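Local structure of CMP-sialic acid transporter 1 (Zea mays, 6I1R) at residues 37-42 with 205-210; 74-79 with 199-204; 44-49 with 194-199; 83-88 with 171-176. The protein probably carries CMP-sialic acid across the Golgi membrane in exchange for CMP, and is captured here in an outward-facing state with CMP bound. The protein carries 5 engineered substitutions. One frame throughout, in Å; residues are numbered along the deposited sequence.

Contact 1 (37-42 with 205-210). With C5P (cytidine-5'-monophosphate), chain D.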
# COMPACT_ATOMS: atom_id res chain seq x y z
N ILE B 37 -8.97 10.29 -0.42
CA ILE B 37 -8.64 11.29 -1.46
C ILE B 37 -9.86 11.51 -2.37
O ILE B 37 -10.19 12.66 -2.65
CB ILE B 37 -7.38 10.89 -2.25
CG1 ILE B 37 -6.12 11.30 -1.48
CG2 ILE B 37 -7.40 11.47 -3.66
CD1 ILE B 37 -4.83 10.90 -2.15
N PRO B 38 -10.52 10.43 -2.84
CA PRO B 38 -11.69 10.60 -3.71
C PRO B 38 -12.79 11.46 -3.07
O PRO B 38 -13.51 12.15 -3.79
CB PRO B 38 -12.21 9.18 -3.97
CG PRO B 38 -11.00 8.32 -3.77
CD PRO B 38 -10.26 9.00 -2.64
N PHE B 39 -12.91 11.39 -1.75
CA PHE B 39 -13.87 12.21 -1.00
C PHE B 39 -13.47 13.69 -1.10
O PHE B 39 -14.28 14.53 -1.49
CB PHE B 39 -13.95 11.73 0.45
CG PHE B 39 -14.80 12.58 1.36
CD1 PHE B 39 -16.17 12.43 1.40
CD2 PHE B 39 -14.21 13.52 2.20
CE1 PHE B 39 -16.95 13.21 2.25
CE2 PHE B 39 -14.99 14.30 3.04
CZ PHE B 39 -16.36 14.14 3.07
N LEU B 40 -12.22 13.99 -0.76
CA LEU B 40 -11.70 15.36 -0.83
C LEU B 40 -11.70 15.86 -2.29
O LEU B 40 -11.96 17.03 -2.54
CB LEU B 40 -10.28 15.42 -0.26
CG LEU B 40 -10.14 15.10 1.23
CD1 LEU B 40 -8.72 15.38 1.70
CD2 LEU B 40 -11.14 15.88 2.07
N ALA B 41 -11.41 14.96 -3.23
CA ALA B 41 -11.38 15.32 -4.65
C ALA B 41 -12.78 15.72 -5.11
O ALA B 41 -12.93 16.69 -5.85
CB ALA B 41 -10.84 14.17 -5.47
N GLU B 42 -13.80 14.99 -4.67
CA GLU B 42 -15.20 15.31 -5.01
C GLU B 42 -15.60 16.63 -4.33
O GLU B 42 -16.24 17.47 -4.96
CB GLU B 42 -16.14 14.18 -4.58
CG GLU B 42 -16.22 13.04 -5.57
CD GLU B 42 -16.85 13.39 -6.90
OE1 GLU B 42 -18.08 13.21 -7.04
OE2 GLU B 42 -16.12 13.84 -7.80
N PHE B 205 -22.18 9.69 -1.47
CA PHE B 205 -21.89 8.25 -1.59
C PHE B 205 -20.47 7.94 -1.12
O PHE B 205 -20.27 6.97 -0.40
CB PHE B 205 -22.13 7.78 -3.03
CG PHE B 205 -23.54 7.34 -3.33
CD1 PHE B 205 -24.60 8.23 -3.21
CD2 PHE B 205 -23.82 6.05 -3.73
CE1 PHE B 205 -25.90 7.83 -3.48
CE2 PHE B 205 -25.11 5.65 -4.01
CZ PHE B 205 -26.15 6.54 -3.89
N ASN B 206 -19.49 8.76 -1.51
CA ASN B 206 -18.11 8.65 -0.98
C ASN B 206 -18.14 8.59 0.55
O ASN B 206 -17.41 7.81 1.16
CB ASN B 206 -17.22 9.82 -1.41
CG ASN B 206 -16.39 9.54 -2.65
OD1 ASN B 206 -16.70 10.04 -3.73
ND2 ASN B 206 -15.34 8.75 -2.50
N MET B 207 -18.98 9.44 1.14
CA MET B 207 -19.08 9.60 2.58
C MET B 207 -19.76 8.37 3.20
O MET B 207 -19.30 7.86 4.22
CB MET B 207 -19.89 10.86 2.92
CG MET B 207 -19.69 11.37 4.33
SD MET B 207 -20.12 13.12 4.48
CE MET B 207 -21.84 13.09 3.98
N GLY B 208 -20.85 7.92 2.58
CA GLY B 208 -21.55 6.72 3.01
C GLY B 208 -20.67 5.48 2.95
O GLY B 208 -20.82 4.56 3.75
N TRP B 209 -19.74 5.46 1.99
CA TRP B 209 -18.77 4.37 1.87
C TRP B 209 -17.89 4.33 3.12
O TRP B 209 -17.75 3.29 3.77
CB TRP B 209 -17.94 4.53 0.59
CG TRP B 209 -17.13 3.32 0.23
CD1 TRP B 209 -17.59 2.08 -0.08
CD2 TRP B 209 -15.69 3.24 0.14
NE1 TRP B 209 -16.55 1.23 -0.36
CE2 TRP B 209 -15.38 1.92 -0.23
CE3 TRP B 209 -14.65 4.15 0.34
CZ2 TRP B 209 -14.06 1.49 -0.40
CZ3 TRP B 209 -13.35 3.73 0.17
CH2 TRP B 209 -13.06 2.41 -0.20
N LEU B 210 -17.32 5.48 3.47
CA LEU B 210 -16.43 5.61 4.63
C LEU B 210 -17.20 5.31 5.92
O LEU B 210 -16.63 4.76 6.87
CB LEU B 210 -15.83 7.02 4.66
CG LEU B 210 -14.86 7.35 3.52
CD1 LEU B 210 -14.61 8.85 3.45
CD2 LEU B 210 -13.55 6.60 3.69
O3P C5P D . -15.58 10.95 -8.98
P C5P D . -15.75 9.47 -8.71
O1P C5P D . -15.97 8.63 -9.95
O2P C5P D . -14.75 8.89 -7.74
O5' C5P D . -17.16 9.38 -7.93
C5' C5P D . -17.21 8.92 -6.58
C4' C5P D . -18.08 7.67 -6.50
O4' C5P D . -17.26 6.51 -6.66
C3' C5P D . -18.78 7.58 -5.16
O3' C5P D . -20.20 7.66 -5.35
C2' C5P D . -18.35 6.25 -4.55
O2' C5P D . -19.44 5.37 -4.30
C1' C5P D . -17.39 5.62 -5.55
N1 C5P D . -16.09 5.41 -4.92
C2 C5P D . -15.94 4.42 -3.92
N3 C5P D . -14.74 4.22 -3.33
C4 C5P D . -13.67 4.96 -3.70
C5 C5P D . -13.80 5.93 -4.69
C6 C5P D . -15.03 6.14 -5.29
O2 C5P D . -16.92 3.74 -3.57
N4 C5P D . -12.47 4.75 -3.11

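Contact 2 (74-79 with 199-204). With C5P (cytidine-5'-monophosphate), chain D.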
# COMPACT_ATOMS: atom_id res chain seq x y z
N LEU B 74 -31.70 11.79 -11.24
CA LEU B 74 -30.97 10.96 -12.21
C LEU B 74 -29.45 11.07 -11.99
O LEU B 74 -28.71 10.21 -12.45
CB LEU B 74 -31.34 11.38 -13.63
CG LEU B 74 -32.39 10.50 -14.32
CD1 LEU B 74 -33.70 10.51 -13.54
CD2 LEU B 74 -32.62 10.96 -15.75
N TYR B 75 -28.99 12.10 -11.28
CA TYR B 75 -27.55 12.28 -11.04
C TYR B 75 -27.05 11.30 -9.96
O TYR B 75 -25.85 11.26 -9.69
CB TYR B 75 -27.25 13.73 -10.68
CG TYR B 75 -27.37 14.69 -11.83
CD1 TYR B 75 -28.59 15.26 -12.16
CD2 TYR B 75 -26.28 15.02 -12.61
CE1 TYR B 75 -28.72 16.14 -13.22
CE2 TYR B 75 -26.39 15.90 -13.68
CZ TYR B 75 -27.61 16.46 -13.99
OH TYR B 75 -27.73 17.33 -15.04
N VAL B 76 -27.95 10.52 -9.36
CA VAL B 76 -27.56 9.50 -8.38
C VAL B 76 -26.85 8.36 -9.11
O VAL B 76 -25.86 7.81 -8.61
CB VAL B 76 -28.77 8.97 -7.58
CG1 VAL B 76 -28.35 7.96 -6.52
CG2 VAL B 76 -29.59 10.08 -6.94
N VAL B 77 -27.34 8.03 -10.31
CA VAL B 77 -27.01 6.77 -10.99
C VAL B 77 -25.49 6.61 -11.10
O VAL B 77 -24.96 5.59 -10.65
CB VAL B 77 -27.71 6.67 -12.36
CG1 VAL B 77 -27.21 5.48 -13.18
CG2 VAL B 77 -29.22 6.60 -12.21
N PRO B 78 -24.77 7.60 -11.66
CA PRO B 78 -23.31 7.45 -11.78
C PRO B 78 -22.65 7.01 -10.47
O PRO B 78 -21.77 6.15 -10.48
CB PRO B 78 -22.80 8.83 -12.20
CG PRO B 78 -23.97 9.44 -12.92
CD PRO B 78 -25.17 8.92 -12.16
N SER B 79 -23.09 7.59 -9.35
CA SER B 79 -22.53 7.28 -8.04
C SER B 79 -22.85 5.83 -7.65
O SER B 79 -22.02 5.16 -7.04
CB SER B 79 -23.01 8.25 -6.99
OG SER B 79 -22.42 9.53 -7.17
N TYR B 199 -21.85 16.04 -8.35
CA TYR B 199 -20.79 15.92 -7.34
C TYR B 199 -21.37 15.98 -5.92
O TYR B 199 -20.66 15.64 -4.97
CB TYR B 199 -19.73 17.00 -7.54
CG TYR B 199 -19.02 16.95 -8.88
CD1 TYR B 199 -18.65 15.74 -9.45
CD2 TYR B 199 -18.69 18.11 -9.56
CE1 TYR B 199 -18.00 15.68 -10.67
CE2 TYR B 199 -18.04 18.07 -10.78
CZ TYR B 199 -17.69 16.85 -11.34
OH TYR B 199 -17.04 16.80 -12.53
N THR B 200 -22.62 16.40 -5.76
CA THR B 200 -23.28 16.32 -4.45
C THR B 200 -23.50 14.85 -4.11
O THR B 200 -23.11 14.38 -3.03
CB THR B 200 -24.58 17.14 -4.43
OG1 THR B 200 -24.21 18.52 -4.39
CG2 THR B 200 -25.47 16.83 -3.25
N PHE B 201 -24.11 14.11 -5.03
CA PHE B 201 -24.40 12.69 -4.83
C PHE B 201 -23.09 11.91 -4.66
O PHE B 201 -23.02 10.97 -3.87
CB PHE B 201 -25.25 12.14 -5.97
CG PHE B 201 -26.69 12.59 -5.93
CD1 PHE B 201 -27.51 12.23 -4.87
CD2 PHE B 201 -27.24 13.36 -6.95
CE1 PHE B 201 -28.84 12.64 -4.82
CE2 PHE B 201 -28.56 13.76 -6.90
CZ PHE B 201 -29.36 13.40 -5.84
N GLY B 202 -22.05 12.31 -5.40
CA GLY B 202 -20.73 11.71 -5.26
C GLY B 202 -20.15 11.90 -3.87
O GLY B 202 -19.63 10.96 -3.27
N VAL B 203 -20.26 13.12 -3.34
CA VAL B 203 -19.82 13.41 -1.97
C VAL B 203 -20.61 12.52 -1.01
O VAL B 203 -20.02 11.83 -0.18
CB VAL B 203 -19.98 14.91 -1.63
CG1 VAL B 203 -20.12 15.16 -0.13
CG2 VAL B 203 -18.84 15.74 -2.20
N ILE B 204 -21.93 12.52 -1.14
CA ILE B 204 -22.82 11.73 -0.27
C ILE B 204 -22.36 10.26 -0.28
O ILE B 204 -22.16 9.67 0.78
CB ILE B 204 -24.29 11.88 -0.70
CG1 ILE B 204 -24.81 13.30 -0.44
CG2 ILE B 204 -25.17 10.83 -0.02
CD1 ILE B 204 -25.97 13.70 -1.33
O3P C5P D . -15.58 10.95 -8.98
P C5P D . -15.75 9.47 -8.71
O1P C5P D . -15.97 8.63 -9.95
O2P C5P D . -14.75 8.89 -7.74
O5' C5P D . -17.16 9.38 -7.93
C5' C5P D . -17.21 8.92 -6.58
C4' C5P D . -18.08 7.67 -6.50
O4' C5P D . -17.26 6.51 -6.66
C3' C5P D . -18.78 7.58 -5.16
O3' C5P D . -20.20 7.66 -5.35
C2' C5P D . -18.35 6.25 -4.55
O2' C5P D . -19.44 5.37 -4.30
C1' C5P D . -17.39 5.62 -5.55
N1 C5P D . -16.09 5.41 -4.92
C2 C5P D . -15.94 4.42 -3.92
N3 C5P D . -14.74 4.22 -3.33
C4 C5P D . -13.67 4.96 -3.70
C5 C5P D . -13.80 5.93 -4.69
C6 C5P D . -15.03 6.14 -5.29
O2 C5P D . -16.92 3.74 -3.57
N4 C5P D . -12.47 4.75 -3.11

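Contact 3 (44-49 with 194-199)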
# COMPACT_ATOMS: atom_id res chain seq x y z
N PHE B 44 -13.77 19.08 -3.57
CA PHE B 44 -13.11 20.13 -4.36
C PHE B 44 -13.95 20.47 -5.60
O PHE B 44 -14.15 21.64 -5.90
CB PHE B 44 -11.69 19.70 -4.73
CG PHE B 44 -10.95 20.62 -5.66
CD1 PHE B 44 -10.20 21.69 -5.17
CD2 PHE B 44 -10.97 20.42 -7.03
CE1 PHE B 44 -9.51 22.53 -6.02
CE2 PHE B 44 -10.28 21.26 -7.89
CZ PHE B 44 -9.55 22.32 -7.38
N LYS B 45 -14.42 19.45 -6.31
CA LYS B 45 -15.19 19.64 -7.55
C LYS B 45 -16.57 20.24 -7.22
O LYS B 45 -17.04 21.13 -7.93
CB LYS B 45 -15.34 18.32 -8.31
CG LYS B 45 -14.07 17.82 -8.97
CD LYS B 45 -13.87 16.32 -8.88
CE LYS B 45 -14.53 15.54 -10.00
NZ LYS B 45 -13.96 14.17 -10.11
N LEU B 46 -17.20 19.73 -6.17
CA LEU B 46 -18.53 20.20 -5.76
C LEU B 46 -18.46 21.68 -5.37
O LEU B 46 -19.36 22.45 -5.72
CB LEU B 46 -19.03 19.35 -4.58
CG LEU B 46 -20.23 19.92 -3.83
CD1 LEU B 46 -21.45 20.03 -4.74
CD2 LEU B 46 -20.56 19.07 -2.61
N SER B 47 -17.42 22.07 -4.63
CA SER B 47 -17.33 23.42 -4.09
C SER B 47 -16.79 24.40 -5.15
O SER B 47 -17.09 25.59 -5.08
CB SER B 47 -16.50 23.45 -2.83
OG SER B 47 -15.12 23.37 -3.11
N VAL B 48 -16.01 23.91 -6.11
CA VAL B 48 -15.51 24.76 -7.20
C VAL B 48 -16.63 24.96 -8.24
O VAL B 48 -16.71 26.02 -8.87
CB VAL B 48 -14.23 24.19 -7.84
CG1 VAL B 48 -13.98 24.72 -9.25
CG2 VAL B 48 -13.01 24.44 -6.96
N SER B 49 -17.48 23.95 -8.42
CA SER B 49 -18.62 24.08 -9.33
C SER B 49 -19.65 25.05 -8.74
O SER B 49 -20.11 25.97 -9.42
CB SER B 49 -19.23 22.74 -9.63
OG SER B 49 -18.29 21.90 -10.28
N GLN B 194 -25.03 21.28 -13.36
CA GLN B 194 -25.00 19.84 -13.59
C GLN B 194 -23.92 19.21 -12.71
O GLN B 194 -24.15 18.19 -12.05
CB GLN B 194 -24.81 19.55 -15.08
CG GLN B 194 -26.00 19.97 -15.94
CD GLN B 194 -25.79 19.75 -17.41
OE1 GLN B 194 -24.74 20.07 -17.97
NE2 GLN B 194 -26.80 19.21 -18.07
N ASN B 195 -22.75 19.85 -12.68
CA ASN B 195 -21.66 19.44 -11.79
C ASN B 195 -22.15 19.43 -10.33
O ASN B 195 -21.92 18.46 -9.62
CB ASN B 195 -20.45 20.36 -11.91
CG ASN B 195 -19.70 20.21 -13.22
OD1 ASN B 195 -19.98 19.29 -13.99
ND2 ASN B 195 -18.77 21.11 -13.48
N VAL B 196 -22.82 20.50 -9.91
CA VAL B 196 -23.21 20.65 -8.49
C VAL B 196 -24.09 19.47 -8.07
O VAL B 196 -23.90 18.94 -6.98
CB VAL B 196 -23.90 22.01 -8.23
CG1 VAL B 196 -24.73 21.99 -6.95
CG2 VAL B 196 -22.90 23.15 -8.20
N GLN B 197 -25.02 19.05 -8.92
CA GLN B 197 -25.91 17.93 -8.60
C GLN B 197 -25.11 16.62 -8.64
O GLN B 197 -25.21 15.79 -7.73
CB GLN B 197 -27.06 17.82 -9.60
CG GLN B 197 -27.94 19.05 -9.69
CD GLN B 197 -28.69 19.06 -11.00
OE1 GLN B 197 -29.73 18.42 -11.15
NE2 GLN B 197 -28.16 19.78 -11.97
N LEU B 198 -24.33 16.45 -9.70
CA LEU B 198 -23.53 15.25 -9.92
C LEU B 198 -22.61 15.01 -8.71
O LEU B 198 -22.61 13.93 -8.13
CB LEU B 198 -22.72 15.42 -11.21
CG LEU B 198 -21.84 14.24 -11.61
CD1 LEU B 198 -22.68 12.99 -11.88
CD2 LEU B 198 -21.00 14.59 -12.83
N TYR B 199 -21.85 16.04 -8.35
CA TYR B 199 -20.79 15.92 -7.34
C TYR B 199 -21.37 15.98 -5.92
O TYR B 199 -20.66 15.64 -4.97
CB TYR B 199 -19.73 17.00 -7.54
CG TYR B 199 -19.02 16.95 -8.88
CD1 TYR B 199 -18.65 15.74 -9.45
CD2 TYR B 199 -18.69 18.11 -9.56
CE1 TYR B 199 -18.00 15.68 -10.67
CE2 TYR B 199 -18.04 18.07 -10.78
CZ TYR B 199 -17.69 16.85 -11.34
OH TYR B 199 -17.04 16.80 -12.53
O HOH W 1 -15.50 13.90 -12.40

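Contact 4 (83-88 with 171-176). With C5P (cytidine-5'-monophosphate), chain D.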
# COMPACT_ATOMS: atom_id res chain seq x y z
N LEU B 83 -20.02 3.04 -7.13
CA LEU B 83 -20.00 2.28 -5.87
C LEU B 83 -19.87 0.79 -6.18
O LEU B 83 -19.02 0.10 -5.61
CB LEU B 83 -21.30 2.57 -5.10
CG LEU B 83 -21.46 1.84 -3.77
CD1 LEU B 83 -20.62 2.50 -2.68
CD2 LEU B 83 -22.92 1.78 -3.35
N ILE B 84 -20.73 0.30 -7.07
CA ILE B 84 -20.74 -1.11 -7.46
C ILE B 84 -19.40 -1.45 -8.12
O ILE B 84 -18.80 -2.49 -7.84
CB ILE B 84 -21.95 -1.40 -8.39
CG1 ILE B 84 -23.28 -1.20 -7.66
CG2 ILE B 84 -21.85 -2.80 -8.99
CD1 ILE B 84 -24.44 -0.92 -8.59
N HIS B 85 -18.93 -0.54 -8.97
CA HIS B 85 -17.65 -0.68 -9.65
C HIS B 85 -16.52 -0.91 -8.64
O HIS B 85 -15.71 -1.81 -8.82
CB HIS B 85 -17.38 0.54 -10.53
CG HIS B 85 -16.12 0.44 -11.34
ND1 HIS B 85 -14.96 1.08 -10.98
CD2 HIS B 85 -15.86 -0.22 -12.48
CE1 HIS B 85 -14.03 0.83 -11.87
NE2 HIS B 85 -14.54 0.02 -12.79
N ASN B 86 -16.48 -0.11 -7.58
CA ASN B 86 -15.39 -0.18 -6.60
C ASN B 86 -15.40 -1.54 -5.88
O ASN B 86 -14.34 -2.07 -5.55
CB ASN B 86 -15.44 0.97 -5.59
CG ASN B 86 -14.12 1.19 -4.88
OD1 ASN B 86 -13.99 0.90 -3.70
ND2 ASN B 86 -13.13 1.69 -5.61
N ASN B 87 -16.59 -2.10 -5.66
CA ASN B 87 -16.72 -3.43 -5.06
C ASN B 87 -16.17 -4.48 -6.02
O ASN B 87 -15.47 -5.41 -5.61
CB ASN B 87 -18.18 -3.77 -4.72
CG ASN B 87 -18.86 -2.71 -3.87
OD1 ASN B 87 -18.22 -2.06 -3.05
ND2 ASN B 87 -20.16 -2.54 -4.08
N VAL B 88 -16.51 -4.33 -7.30
CA VAL B 88 -16.07 -5.26 -8.34
C VAL B 88 -14.54 -5.18 -8.46
O VAL B 88 -13.87 -6.21 -8.47
CB VAL B 88 -16.78 -4.98 -9.68
CG1 VAL B 88 -16.15 -5.76 -10.84
CG2 VAL B 88 -18.27 -5.27 -9.60
N CYS B 171 -17.38 -2.88 -18.15
CA CYS B 171 -18.73 -2.54 -18.60
C CYS B 171 -19.35 -1.48 -17.68
O CYS B 171 -20.01 -0.55 -18.16
CB CYS B 171 -19.63 -3.78 -18.62
SG CYS B 171 -19.00 -5.10 -19.68
N LEU B 172 -19.14 -1.62 -16.37
CA LEU B 172 -19.64 -0.66 -15.39
C LEU B 172 -18.89 0.68 -15.55
O LEU B 172 -19.51 1.74 -15.61
CB LEU B 172 -19.46 -1.22 -13.98
CG LEU B 172 -20.33 -2.43 -13.64
CD1 LEU B 172 -19.80 -3.16 -12.42
CD2 LEU B 172 -21.78 -2.01 -13.43
N SER B 173 -17.56 0.61 -15.62
CA SER B 173 -16.73 1.79 -15.84
C SER B 173 -17.28 2.59 -17.02
O SER B 173 -17.54 3.79 -16.91
CB SER B 173 -15.29 1.41 -16.06
OG SER B 173 -14.52 2.55 -16.44
N ALA B 174 -17.45 1.91 -18.15
CA ALA B 174 -17.98 2.52 -19.37
C ALA B 174 -19.39 3.07 -19.12
O ALA B 174 -19.67 4.22 -19.47
CB ALA B 174 -17.99 1.50 -20.49
N LEU B 175 -20.25 2.26 -18.51
CA LEU B 175 -21.64 2.65 -18.27
C LEU B 175 -21.69 3.97 -17.49
O LEU B 175 -22.49 4.85 -17.82
CB LEU B 175 -22.36 1.52 -17.51
CG LEU B 175 -23.82 1.78 -17.16
CD1 LEU B 175 -24.65 2.02 -18.41
CD2 LEU B 175 -24.39 0.63 -16.35
N ALA B 176 -20.84 4.10 -16.48
CA ALA B 176 -20.79 5.30 -15.65
C ALA B 176 -20.52 6.53 -16.52
O ALA B 176 -21.28 7.50 -16.50
CB ALA B 176 -19.73 5.15 -14.58
O3P C5P D . -15.58 10.95 -8.98
P C5P D . -15.75 9.47 -8.71
O1P C5P D . -15.97 8.63 -9.95
O2P C5P D . -14.75 8.89 -7.74
O5' C5P D . -17.16 9.38 -7.93
C5' C5P D . -17.21 8.92 -6.58
C4' C5P D . -18.08 7.67 -6.50
O4' C5P D . -17.26 6.51 -6.66
C3' C5P D . -18.78 7.58 -5.16
O3' C5P D . -20.20 7.66 -5.35
C2' C5P D . -18.35 6.25 -4.55
O2' C5P D . -19.44 5.37 -4.30
C1' C5P D . -17.39 5.62 -5.55
N1 C5P D . -16.09 5.41 -4.92
C2 C5P D . -15.94 4.42 -3.92
N3 C5P D . -14.74 4.22 -3.33
C4 C5P D . -13.67 4.96 -3.70
C5 C5P D . -13.80 5.93 -4.69
C6 C5P D . -15.03 6.14 -5.29
O2 C5P D . -16.92 3.74 -3.57
N4 C5P D . -12.47 4.75 -3.11

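Contact 1 (37-42 with 205-210)
Phe39 carries the apolar half of this helix pairing, in which 37-42 runs against 205-210 with their axes 155° apart. Its CG lies anti to the backbone N, which brings the CD1-CE1 side of the ring to Asn206 and Met207. Starting at the root, Phe39 CB meets Leu210 CD1 at 4.2 Å. Past CG, Phe39 CD1 has Asn206 CB at 4.0 Å, approaching at the ring edge near its plane. Phe39 CE1 then reaches Met207 CB at 3.8 Å, and at the tip Phe39 CZ lies 4.1 Å from Met207 SD. That sulfur sits at the ring edge, a Met-aromatic contact, while Trp224 packs edge-to-face on the same ring.

The other half of the interface lines the nucleotide site. Trp209 offers one indole face to the cytosine, with C5P N3 3.6 Å above the ring plane and offset toward the rim. Pro38 CB comes within 3.7 Å of C5P C5. Glu42 OE2 approaches C5P O3P at 3.2 Å and also forms a salt bridge with Lys45. Two acidic groups this close would tend to repel each other, so the lysine probably offsets their charge, and a raised proton affinity of carboxylate or phosphate is plausible.

Contact 2 (74-79 with 199-204)
The wall of the CMP pocket beside the ribose is built where the segment 74-79, leading into helix 76-92, leans on helix 191-216 at 199-204. Phe201 does most of the work. Its CG lies anti to the carbonyl carbon, beside its own backbone N, and the ring projects onto Tyr75 and Val76. Val76 CG2 stands over the centre of one ring face, 3.5 Å from the centroid of Phe201 and 15° off the ring normal, a well-centred CH-pi contact. The valine torsion suits this: CG2 is anti to the carbonyl carbon, while CG1 goes to the other side and packs on Phe205. Tyr75 touches the ring through its root, Tyr75 CB to Phe201 CD2 being 3.7 Å. Its phenol then leads away along helix 191-216 to Gln194, Gln197 and Leu198.

One turn on, Ser79 brings a hydroxyl to the backbone of Gly202. Ser79 OG lies 3.3 Å from Gly202 N, but the angle is too poor for a hydrogen bond. Ser79 CB also approaches the ribose, 3.3 Å from C5P O3', and Gly202 O stands 3.9 Å from that same O3'. Two predicted membrane helices thus pack beside the nucleotide pocket, as expected for an all-helical nucleotide-sugar transporter of the drug/metabolite transporter clan.

Contact 3 (44-49 with 194-199)
Lys45 sets its CB over one face of the Tyr199 ring, 3.8 Å from the ring centroid, 20° off the normal and shifted toward the rim, in a CH-pi contact. The chain then arches away from the ring, bent at chi2 and again at chi3, and Lys45 CE returns to 3.5 Å from Tyr199 CE1. Beyond that, Lys45 NZ donates to a water at 2.8 Å, which is also 3.3 Å from Tyr199 OH. The same ammonium forms a salt bridge with Glu42 and a long, weak ion pair with the phosphate of the bound CMP.

Ser49 comes to the edge of the phenol ring. Its OG donates to Lys45 O one turn back at 2.8 Å, from above the carbonyl plane, and Ser49 N shares that acceptor. Asn195 ND2 gives Ser49 OG a weak bond of 3.3 Å, bent to 133°, while Asn195 OD1 is held by Ser251. Leu46 packs at the root of Tyr199, its CB 3.8 Å from Tyr199 CB, and its CD1 lies on Val196 O.

Helices 37-59 and 191-216 thus run antiparallel here, and helix 234-256 packs against both: Leu248 touches Ser49 and Tyr199, and Ser251 also lies against the tyrosine.

Contact 4 (83-88 with 171-176)
Segments 83-88 and 171-176, of helices 76-92 and 160-186, run antiparallel with their axes 159° apart and meet in a light contact with no hydrogen bond between them. Torsions decide who touches whom. Leu172 has CG anti to the carbonyl carbon, beside the backbone N (chi1 -68°), and its branch is extended at chi2, which sends CD1 up to the other helix. That methyl is shared by two residues a turn apart: Val88 CG2 lies 3.8 Å from Leu172 CD1, and Ile84 CG2 lies 4.0 Å from it. In Val88 it is the methyl anti to the carbonyl carbon that makes the touch, whereas in Ile84 CG2 is anti to the backbone N.

His85 uses a different chi1. With CG anti to its backbone N (chi1 -176°), the imidazole brings CD2 and NE2 to Leu172 and Ser173. Leu172 CB meets its edge near the ring plane, 4.0 Å from His85 CD2. Further out, His85 NE2 reaches Ser173 CB at 3.6 Å, so the serine presents a carbon to this nitrogen.

The far side of helix 76-92 serves the nucleotide. Leu83 and Asn86 both carry CG anti to the backbone N; Leu83 CB lies 3.5 Å from C5P O2', and Asn86 OD1 is 3.4 Å from C5P N3. Both side chains also touch Trp209 of helix 191-216. Helix 76-92 therefore stands between the nucleotide with helix 191-216 and helix 160-186, which rests in turn on helix 108-118, where Ala174 packs on Thr111, Thr112 and Leu115.

Overall arrangement
Contacts 1, 2 and 3 share helix 191-216, and their centres lie 10 to 13 Å apart. Tyr199 belongs to the ranges of contacts 2 and 3, though its side chain works in contact 3; Glu42 of contact 1 joins them, its OE1 being 3.5 Å from Tyr199 CD1 and also 3.5 Å from Gly202 CA. Contact 4 stands further off, about 20 Å from contact 3 between centres, with nearest atoms about 7 Å apart. It reaches contact 1 through Trp209 and Asn86, and adjoins contact 2 along helix 76-92. All four supply pocket residues: contacts 1 and 4 border the base, contacts 1, 2 and 4 the ribose, and contacts 1 and 3 the phosphate end.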